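Local coordinates for uncharacterized protein (Mycobacterium tuberculosis, PDB 3DBO), which is the probable toxin of a type II toxin-antitoxin pair, a PIN-family, magnesium-dependent ribonuclease whose limited RNase activity is seen in complex with its antitoxin VapB5, at residues Ala22-Thr27 and Arg125-Ile130; Val129-Asp134 and Val145-Val150; Arg47-Val52 and Glu85-Asp90. All coordinates share one frame; numbering follows the deposited sequence.

Contact 1: Ala22-Thr27 and Arg125-Ile130. With NA (sodium ion), chain C; NA (sodium ion), chain D.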
loop_
_atom_site.group_PDB
_atom_site.type_symbol
_atom_site.label_atom_id
_atom_site.label_comp_id
_atom_site.label_asym_id
_atom_site.label_seq_id
_atom_site.Cartn_x
_atom_site.Cartn_y
_atom_site.Cartn_z
ATOM N N ALA B 22 -9.219 1.135 12.097
ATOM C CA ALA B 22 -8.048 1.643 11.375
ATOM C C ALA B 22 -7.582 0.660 10.295
ATOM O O ALA B 22 -7.918 -0.529 10.324
ATOM C CB ALA B 22 -6.926 1.945 12.343
ATOM N N GLY B 23 -6.839 1.166 9.327
ATOM C CA GLY B 23 -6.264 0.295 8.314
ATOM C C GLY B 23 -5.028 0.888 7.663
ATOM O O GLY B 23 -4.722 2.072 7.828
ATOM N N VAL B 24 -4.335 0.045 6.913
ATOM C CA VAL B 24 -3.087 0.414 6.254
ATOM C C VAL B 24 -3.246 0.400 4.741
ATOM O O VAL B 24 -3.493 -0.649 4.166
ATOM C CB VAL B 24 -1.954 -0.578 6.660
ATOM C CG1 VAL B 24 -0.670 -0.228 5.912
ATOM C CG2 VAL B 24 -1.762 -0.570 8.162
ATOM N N LEU B 25 -3.121 1.569 4.102
ATOM C CA LEU B 25 -3.241 1.698 2.651
ATOM C C LEU B 25 -1.996 1.161 1.968
ATOM O O LEU B 25 -0.885 1.429 2.428
ATOM C CB LEU B 25 -3.419 3.177 2.273
ATOM C CG LEU B 25 -4.504 3.907 3.069
ATOM C CD1 LEU B 25 -4.367 5.422 2.882
ATOM C CD2 LEU B 25 -5.896 3.383 2.637
ATOM N N ASP B 26 -2.190 0.394 0.896
ATOM C CA ASP B 26 -1.086 -0.044 0.053
ATOM C C ASP B 26 -0.875 1.004 -1.036
ATOM O O ASP B 26 -1.546 2.045 -1.020
ATOM C CB ASP B 26 -1.361 -1.434 -0.518
ATOM C CG ASP B 26 -2.288 -1.404 -1.736
ATOM O OD1 ASP B 26 -3.076 -0.446 -1.871
ATOM O OD2 ASP B 26 -2.190 -2.326 -2.573
ATOM N N THR B 27 -0.002 0.739 -2.004
ATOM C CA THR B 27 0.265 1.734 -3.047
ATOM C C THR B 27 -0.889 1.901 -4.045
ATOM O O THR B 27 -1.153 3.011 -4.504
ATOM C CB THR B 27 1.588 1.421 -3.774
ATOM O OG1 THR B 27 2.615 1.246 -2.779
ATOM C CG2 THR B 27 1.975 2.550 -4.686
ATOM N N ARG B 125 0.844 -5.266 13.237
ATOM C CA ARG B 125 0.118 -4.270 14.019
ATOM C C ARG B 125 -1.358 -4.622 14.200
ATOM O O ARG B 125 -2.125 -3.819 14.733
ATOM C CB ARG B 125 0.272 -2.901 13.380
ATOM C CG ARG B 125 1.709 -2.418 13.453
ATOM C CD ARG B 125 1.892 -1.038 12.933
ATOM N NE ARG B 125 3.287 -0.636 13.127
ATOM C CZ ARG B 125 3.711 0.227 14.042
ATOM N NH1 ARG B 125 2.849 0.821 14.865
ATOM N NH2 ARG B 125 5.004 0.509 14.116
ATOM N N ALA B 126 -1.735 -5.822 13.757
ATOM C CA ALA B 126 -3.110 -6.311 13.789
ATOM C C ALA B 126 -4.049 -5.304 13.109
ATOM O O ALA B 126 -5.115 -4.936 13.642
ATOM C CB ALA B 126 -3.540 -6.627 15.221
ATOM N N LEU B 127 -3.625 -4.832 11.938
ATOM C CA LEU B 127 -4.420 -3.944 11.100
ATOM C C LEU B 127 -4.629 -4.552 9.726
ATOM O O LEU B 127 -3.766 -5.287 9.220
ATOM C CB LEU B 127 -3.743 -2.579 10.934
ATOM C CG LEU B 127 -3.477 -1.740 12.190
ATOM C CD1 LEU B 127 -2.470 -0.679 11.859
ATOM C CD2 LEU B 127 -4.755 -1.147 12.765
ATOM N N PRO B 128 -5.783 -4.261 9.106
ATOM C CA PRO B 128 -6.029 -4.749 7.773
ATOM C C PRO B 128 -5.269 -3.956 6.712
ATOM O O PRO B 128 -4.997 -2.765 6.901
ATOM C CB PRO B 128 -7.546 -4.524 7.603
ATOM C CG PRO B 128 -7.854 -3.378 8.443
ATOM C CD PRO B 128 -6.915 -3.461 9.626
ATOM N N VAL B 129 -4.950 -4.614 5.605
ATOM C CA VAL B 129 -4.432 -3.959 4.417
ATOM C C VAL B 129 -5.610 -3.512 3.531
ATOM O O VAL B 129 -6.492 -4.318 3.211
ATOM C CB VAL B 129 -3.539 -4.913 3.577
ATOM C CG1 VAL B 129 -3.110 -4.208 2.285
ATOM C CG2 VAL B 129 -2.302 -5.378 4.374
ATOM N N ILE B 130 -5.609 -2.233 3.149
ATOM C CA ILE B 130 -6.619 -1.671 2.252
ATOM C C ILE B 130 -5.984 -1.614 0.880
ATOM O O ILE B 130 -4.955 -0.938 0.697
ATOM C CB ILE B 130 -7.085 -0.268 2.746
ATOM C CG1 ILE B 130 -7.284 -0.263 4.267
ATOM C CG2 ILE B 130 -8.362 0.180 2.039
ATOM C CD1 ILE B 130 -8.235 -1.330 4.791
HETATM NA NA NA C . 1.867 0.671 2.210
HETATM NA NA NA D . -3.603 -7.735 8.162
HETATM O O HOH W 1 -1.613 -8.277 6.363
#

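Contact 2: Val129-Asp134 and Val145-Val150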
loop_
_atom_site.group_PDB
_atom_site.type_symbol
_atom_site.label_atom_id
_atom_site.label_comp_id
_atom_site.label_asym_id
_atom_site.label_seq_id
_atom_site.Cartn_x
_atom_site.Cartn_y
_atom_site.Cartn_z
ATOM N N VAL B 129 -4.950 -4.614 5.605
ATOM C CA VAL B 129 -4.432 -3.959 4.417
ATOM C C VAL B 129 -5.610 -3.512 3.531
ATOM O O VAL B 129 -6.492 -4.318 3.211
ATOM C CB VAL B 129 -3.539 -4.913 3.577
ATOM C CG1 VAL B 129 -3.110 -4.208 2.285
ATOM C CG2 VAL B 129 -2.302 -5.378 4.374
ATOM N N ILE B 130 -5.609 -2.233 3.149
ATOM C CA ILE B 130 -6.619 -1.671 2.252
ATOM C C ILE B 130 -5.984 -1.614 0.880
ATOM O O ILE B 130 -4.955 -0.938 0.697
ATOM C CB ILE B 130 -7.085 -0.268 2.746
ATOM C CG1 ILE B 130 -7.284 -0.263 4.267
ATOM C CG2 ILE B 130 -8.362 0.180 2.039
ATOM C CD1 ILE B 130 -8.235 -1.330 4.791
ATOM N N THR B 131 -6.576 -2.319 -0.087
ATOM C CA THR B 131 -5.990 -2.423 -1.417
ATOM C C THR B 131 -7.023 -2.268 -2.528
ATOM O O THR B 131 -8.177 -2.686 -2.387
ATOM C CB THR B 131 -5.122 -3.735 -1.606
ATOM O OG1 THR B 131 -4.439 -3.708 -2.865
ATOM C CG2 THR B 131 -5.955 -5.011 -1.529
ATOM N N GLN B 132 -6.590 -1.679 -3.631
ATOM C CA GLN B 132 -7.438 -1.563 -4.797
ATOM C C GLN B 132 -7.153 -2.706 -5.766
ATOM O O GLN B 132 -7.978 -2.992 -6.626
ATOM C CB GLN B 132 -7.257 -0.186 -5.474
ATOM C CG GLN B 132 -8.213 0.039 -6.606
ATOM C CD GLN B 132 -8.019 1.344 -7.350
ATOM O OE1 GLN B 132 -8.903 1.747 -8.095
ATOM N NE2 GLN B 132 -6.873 2.015 -7.161
ATOM N N ASP B 133 -5.995 -3.353 -5.624
ATOM C CA ASP B 133 -5.531 -4.346 -6.598
ATOM C C ASP B 133 -5.643 -5.776 -6.041
ATOM O O ASP B 133 -6.137 -5.950 -4.937
ATOM C CB ASP B 133 -4.104 -4.035 -7.074
ATOM C CG ASP B 133 -4.036 -2.812 -7.996
ATOM O OD1 ASP B 133 -5.059 -2.109 -8.167
ATOM O OD2 ASP B 133 -2.942 -2.543 -8.551
ATOM N N ASP B 134 -5.177 -6.778 -6.788
ATOM C CA ASP B 134 -5.470 -8.186 -6.456
ATOM C C ASP B 134 -4.330 -9.034 -5.885
ATOM O O ASP B 134 -4.421 -10.264 -5.877
ATOM C CB ASP B 134 -6.119 -8.909 -7.660
ATOM C CG ASP B 134 -5.164 -9.113 -8.845
ATOM O OD1 ASP B 134 -3.985 -8.663 -8.808
ATOM O OD2 ASP B 134 -5.612 -9.740 -9.840
ATOM N N VAL B 145 -3.676 -11.696 9.138
ATOM C CA VAL B 145 -3.917 -11.081 7.799
ATOM C C VAL B 145 -5.411 -10.787 7.591
ATOM O O VAL B 145 -6.243 -11.681 7.737
ATOM C CB VAL B 145 -3.338 -11.942 6.632
ATOM C CG1 VAL B 145 -3.760 -11.385 5.239
ATOM C CG2 VAL B 145 -1.775 -11.993 6.749
ATOM N N GLU B 146 -5.750 -9.531 7.295
ATOM C CA GLU B 146 -7.108 -9.204 6.809
ATOM C C GLU B 146 -6.924 -8.263 5.621
ATOM O O GLU B 146 -6.214 -7.264 5.728
ATOM C CB GLU B 146 -7.873 -8.507 7.966
ATOM C CG GLU B 146 -9.257 -7.870 7.677
ATOM C CD GLU B 146 -9.788 -7.004 8.851
ATOM O OE1 GLU B 146 -9.196 -7.012 9.947
ATOM O OE2 GLU B 146 -10.806 -6.300 8.681
ATOM N N ILE B 147 -7.498 -8.628 4.477
ATOM C CA ILE B 147 -7.384 -7.847 3.249
ATOM C C ILE B 147 -8.762 -7.206 2.960
ATOM O O ILE B 147 -9.760 -7.892 3.011
ATOM C CB ILE B 147 -7.000 -8.750 2.057
ATOM C CG1 ILE B 147 -5.676 -9.497 2.371
ATOM C CG2 ILE B 147 -6.844 -7.949 0.751
ATOM C CD1 ILE B 147 -4.499 -8.519 2.769
ATOM N N ILE B 148 -8.780 -5.906 2.673
ATOM C CA ILE B 148 -10.018 -5.184 2.333
ATOM C C ILE B 148 -9.856 -4.605 0.936
ATOM O O ILE B 148 -9.021 -3.736 0.712
ATOM C CB ILE B 148 -10.321 -4.090 3.382
ATOM C CG1 ILE B 148 -10.489 -4.720 4.766
ATOM C CG2 ILE B 148 -11.593 -3.276 3.000
ATOM C CD1 ILE B 148 -10.513 -3.711 5.928
ATOM N N ARG B 149 -10.621 -5.134 -0.020
ATOM C CA ARG B 149 -10.491 -4.722 -1.408
ATOM C C ARG B 149 -11.425 -3.552 -1.702
ATOM O O ARG B 149 -12.642 -3.678 -1.547
ATOM C CB ARG B 149 -10.791 -5.869 -2.354
ATOM C CG ARG B 149 -9.960 -7.050 -2.045
ATOM C CD ARG B 149 -9.608 -7.861 -3.227
ATOM N NE ARG B 149 -8.803 -8.971 -2.732
ATOM C CZ ARG B 149 -7.483 -9.033 -2.776
ATOM N NH1 ARG B 149 -6.737 -8.074 -3.336
ATOM N NH2 ARG B 149 -6.909 -10.088 -2.280
ATOM N N VAL B 150 -10.856 -2.429 -2.131
ATOM C CA VAL B 150 -11.633 -1.213 -2.403
ATOM C C VAL B 150 -11.519 -0.806 -3.865
ATOM O O VAL B 150 -12.034 0.222 -4.251
ATOM C CB VAL B 150 -11.185 -0.041 -1.513
ATOM C CG1 VAL B 150 -11.497 -0.337 -0.039
ATOM C CG2 VAL B 150 -9.688 0.241 -1.740
ATOM O OXT VAL B 150 -10.945 -1.498 -4.704
#

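Contact 3: Arg47-Val52 and Glu85-Asp90. With NA (sodium ion), chain C.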
loop_
_atom_site.group_PDB
_atom_site.type_symbol
_atom_site.label_atom_id
_atom_site.label_comp_id
_atom_site.label_asym_id
_atom_site.label_seq_id
_atom_site.Cartn_x
_atom_site.Cartn_y
_atom_site.Cartn_z
ATOM N N ARG B 47 -9.854 5.549 10.326
ATOM C CA ARG B 47 -8.526 6.135 10.435
ATOM C C ARG B 47 -7.595 5.325 9.543
ATOM O O ARG B 47 -7.661 4.101 9.576
ATOM C CB ARG B 47 -8.037 6.052 11.882
ATOM C CG ARG B 47 -8.771 6.971 12.876
ATOM C CD ARG B 47 -8.523 8.449 12.545
ATOM N NE ARG B 47 -8.712 9.310 13.710
ATOM C CZ ARG B 47 -7.742 9.652 14.555
ATOM N NH1 ARG B 47 -6.504 9.209 14.374
ATOM N NH2 ARG B 47 -8.012 10.441 15.586
ATOM N N VAL B 48 -6.765 5.998 8.747
ATOM C CA VAL B 48 -5.826 5.300 7.839
ATOM C C VAL B 48 -4.364 5.738 8.010
ATOM O O VAL B 48 -4.085 6.888 8.363
ATOM C CB VAL B 48 -6.232 5.416 6.340
ATOM C CG1 VAL B 48 -7.550 4.690 6.069
ATOM C CG2 VAL B 48 -6.309 6.888 5.879
ATOM N N ALA B 49 -3.450 4.795 7.787
ATOM C CA ALA B 49 -2.008 5.075 7.685
ATOM C C ALA B 49 -1.499 4.406 6.403
ATOM O O ALA B 49 -2.237 3.671 5.739
ATOM C CB ALA B 49 -1.257 4.527 8.908
ATOM N N THR B 50 -0.245 4.656 6.027
ATOM C CA THR B 50 0.347 3.832 4.990
ATOM C C THR B 50 1.699 3.323 5.522
ATOM O O THR B 50 1.957 3.397 6.744
ATOM C CB THR B 50 0.430 4.582 3.636
ATOM O OG1 THR B 50 0.808 3.673 2.598
ATOM C CG2 THR B 50 1.407 5.800 3.697
ATOM N N THR B 51 2.536 2.787 4.634
ATOM C CA THR B 51 3.827 2.303 5.097
ATOM C C THR B 51 4.946 2.963 4.307
ATOM O O THR B 51 4.720 3.635 3.291
ATOM C CB THR B 51 3.977 0.749 4.948
ATOM O OG1 THR B 51 4.177 0.437 3.563
ATOM C CG2 THR B 51 2.731 -0.032 5.490
ATOM N N VAL B 52 6.171 2.720 4.762
ATOM C CA VAL B 52 7.361 3.229 4.085
ATOM C C VAL B 52 7.524 2.644 2.694
ATOM O O VAL B 52 8.167 3.265 1.838
ATOM C CB VAL B 52 8.643 2.940 4.937
ATOM C CG1 VAL B 52 8.660 3.870 6.159
ATOM C CG2 VAL B 52 8.725 1.460 5.359
ATOM N N GLU B 85 0.621 9.134 8.814
ATOM C CA GLU B 85 1.501 8.152 9.440
ATOM C C GLU B 85 2.048 7.210 8.359
ATOM O O GLU B 85 1.277 6.618 7.581
ATOM C CB GLU B 85 0.725 7.347 10.503
ATOM C CG GLU B 85 1.521 6.276 11.233
ATOM C CD GLU B 85 2.638 6.843 12.091
ATOM O OE1 GLU B 85 2.375 7.809 12.846
ATOM O OE2 GLU B 85 3.772 6.316 12.011
ATOM N N THR B 86 3.375 7.114 8.289
ATOM C CA THR B 86 4.047 6.137 7.438
ATOM C C THR B 86 4.734 5.103 8.348
ATOM O O THR B 86 5.778 5.379 8.971
ATOM C CB THR B 86 5.065 6.794 6.477
ATOM O OG1 THR B 86 5.979 7.587 7.246
ATOM C CG2 THR B 86 4.348 7.702 5.445
ATOM N N LEU B 87 4.167 3.905 8.394
ATOM C CA LEU B 87 4.576 2.894 9.360
ATOM C C LEU B 87 5.873 2.263 8.867
ATOM O O LEU B 87 5.985 1.950 7.691
ATOM C CB LEU B 87 3.495 1.809 9.486
ATOM C CG LEU B 87 2.125 2.286 10.009
ATOM C CD1 LEU B 87 1.127 1.152 9.873
ATOM C CD2 LEU B 87 2.258 2.752 11.461
ATOM N N PRO B 88 6.861 2.104 9.762
ATOM C CA PRO B 88 8.148 1.542 9.314
ATOM C C PRO B 88 8.150 0.020 9.216
ATOM O O PRO B 88 7.272 -0.640 9.747
ATOM C CB PRO B 88 9.098 1.972 10.423
ATOM C CG PRO B 88 8.232 1.928 11.670
ATOM C CD PRO B 88 6.872 2.423 11.204
ATOM N N VAL B 89 9.161 -0.543 8.555
ATOM C CA VAL B 89 9.428 -1.959 8.722
ATOM C C VAL B 89 10.321 -2.049 9.972
ATOM O O VAL B 89 11.505 -1.681 9.924
ATOM C CB VAL B 89 10.144 -2.601 7.492
ATOM C CG1 VAL B 89 10.355 -4.078 7.745
ATOM C CG2 VAL B 89 9.335 -2.420 6.177
ATOM N N ASP B 90 9.753 -2.503 11.074
ATOM C CA ASP B 90 10.491 -2.660 12.337
ATOM C C ASP B 90 10.691 -4.148 12.634
ATOM O O ASP B 90 10.427 -4.971 11.771
ATOM C CB ASP B 90 9.781 -1.962 13.499
ATOM C CG ASP B 90 8.326 -2.413 13.683
ATOM O OD1 ASP B 90 7.860 -3.415 13.069
ATOM O OD2 ASP B 90 7.629 -1.709 14.447
HETATM NA NA NA C . 1.867 0.671 2.210
#

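Contact 1: Ala22-Thr27 and Arg125-Ile130
Strand 22-25 runs parallel to the start of strand 129-131, with Val-24 paired to Val-129 and Leu-25 to Ile-130. Val-24 N donates to Pro-128 O at 2.9 Å. Ile-130 N returns a bond to Val-24 O at 2.8 Å, almost straight (175°) and from above the carbonyl plane. Asp-26 N extends the ladder by donating to Ile-130 O at 3.1 Å. Leu-25 O binds a sodium ion at 2.9 Å, with Thr-51 and Thr-54. Leu-127 O binds a second, with Ser-144 and a water. Val-24 and Val-129 share the face beneath helix 113-124, where both touch Ala-122. Val-24 CG2 meets Leu-127 CD1 at 3.8 Å, and these side chains cross at about a right angle. Leu-127 CD2 rests on Ala-22 CB at 3.8 Å. On the opposite face, Leu-25 CD2 lies obliquely against Ile-130 CB at 3.8 Å. Ile-130 CG1 packs over Gly-23 CA, where a beta carbon would collide with Ile-130 CD1. Asp-26 holds CG in the crowded position between backbone N and carbonyl carbon (chi1 81°). This brings OD1 to 3.2 Å from Ile-130 O, two acceptors without a bond. Thr-131 holds OD2, and Ser-28 and Val-29 hold OD1. Asp-26 and nearby Asp-115 are predicted magnesium ligands. Ile-130 O, though it accepts from Asp-26 N, would probably add to the negative potential there.

Contact 2: Val129-Asp134 and Val145-Val150
Four backbone hydrogen bonds form the ladder. Strands 129-131 and 147-149 are parallel neighbours, with N-to-C directions 23° apart. The bonds alternate as a parallel ladder requires. Val-129 N donates to Glu-146 O at 2.9 Å, and Ile-148 N donates to Val-129 O at 2.8 Å. Thr-131 N then donates to Ile-148 O at 2.9 Å. The last rung, from Val-150 N to Thr-131 O, is 2.7 Å long and lies in the carbonyl plane. It ties down the final residue of the chain.

Apolar contacts line both faces. Ile-130 and Ile-148 lie side by side, pointing the same way. Ile-130 CD1 lies alongside Ile-148, 3.5 Å from its CD1, tighter than usual contact. Ile-130 CG2 also touches Val-150 CG1 at 3.8 Å. On the other face, the end of Ile-147 comes nearer the partner strand, so that CD1 packs on Val-129 CB at 3.8 Å.

Polar side chains gather at the C-terminal end. The Arg-149 guanidinium has Ile-147 CG2 over the centre of one face. At its edge, NH1 makes a weak bond to Asp-133 O at 2.7 Å, bent to 122° at the hydrogen. Asp-133 OD2 is engaged by a basic side chain of another protein's chain. Gln-132 NE2 bonds to Ser-28 O and Ile-31 O. Thr-131 keeps OG1 anti to the backbone N (chi1 -173°), where it accepts from Asp-133 N in an ST turn.

The same hydroxyl bonds to Asp-26 OD2 and Ser-28 OG. This is consistent with a second-shell residue that, with Ser-28 and Val-29, holds the rotation of Asp-26, a predicted magnesium ligand.

Contact 3: Arg47-Val52 and Glu85-Asp90
Three backbone hydrogen bonds form the first shell, joining strands 47-51 and 86-87 in parallel. Thr-50 N donates to Glu-85 O at 2.9 Å. Thr-50 O accepts from Leu-87 N at 2.8 Å, on a carbonyl lone pair. Val-52 N then donates to Leu-87 O at 3.0 Å from above the carbonyl plane. Val-52 already belongs to helix 52-64, so this bond ties the start of the helix to the edge strand.

Side chains close in around these bonds. Leu-87 CB and CG lie on Thr-50 O, with CG near Ala-49 CB. Both Val-52 methyls flank Leu-87 O, and CG2 meets Val-89 CG2 at 4.0 Å. Ala-49 CB touches Glu-85 CB at 3.8 Å. Thr-50 and Thr-86 lie side by side, pointing the same way, with their CG2 methyls 3.9 Å apart. Their OG1 atoms differ. That of Thr-50 is anti to the backbone N (chi1 -170°) and bonds Leu-25 O; that of Thr-86 is in the crowded position (chi1 54°).

Thr-51 also carries OG1 between backbone N and carbonyl carbon (chi1 74°). There OG1 binds a sodium ion at 2.7 Å, which Leu-25 O and Thr-54 OG1 also bind. Outward of this, Thr-51 is the N-cap of helix 52-64, with a weak bond to Val-53 N. Asp-90 caps helix 91-107 through OD1 to Ala-93 N.

Thr-51 and Leu-87 face helix 113-124 and both touch Val-121, while Val-89 reaches Trp-117. Strand 86-87 is the outermost strand of the chain on this side. It pairs with the later part of 47-51. Arg-47 and Val-48 pair instead in an antiparallel ladder with a strand of another protein's chain, which continues the sheet across the interface.

All three contacts lie in one parallel sheet, ordered 86-87, 47-51, 22-25, 129-131, 147-149. Contact 1 joins the middle strand to 129-131. Its centre is 8 Å from those of contacts 2 and 3, which are 15 Å from each other. Contacts 1 and 2 share strand 129-131. Contacts 1 and 3 are linked by the neighbouring strands 22-25 and 47-51 and by one sodium ion. Along the chain, contact 3 falls between the two segments of contact 1 and closes before contact 2 opens. The chain order switches between strands 22-25 and 129-131, the topological switch point. Asp-26 lies just past the first of these, as expected for a PIN-type parallel alpha/beta fold.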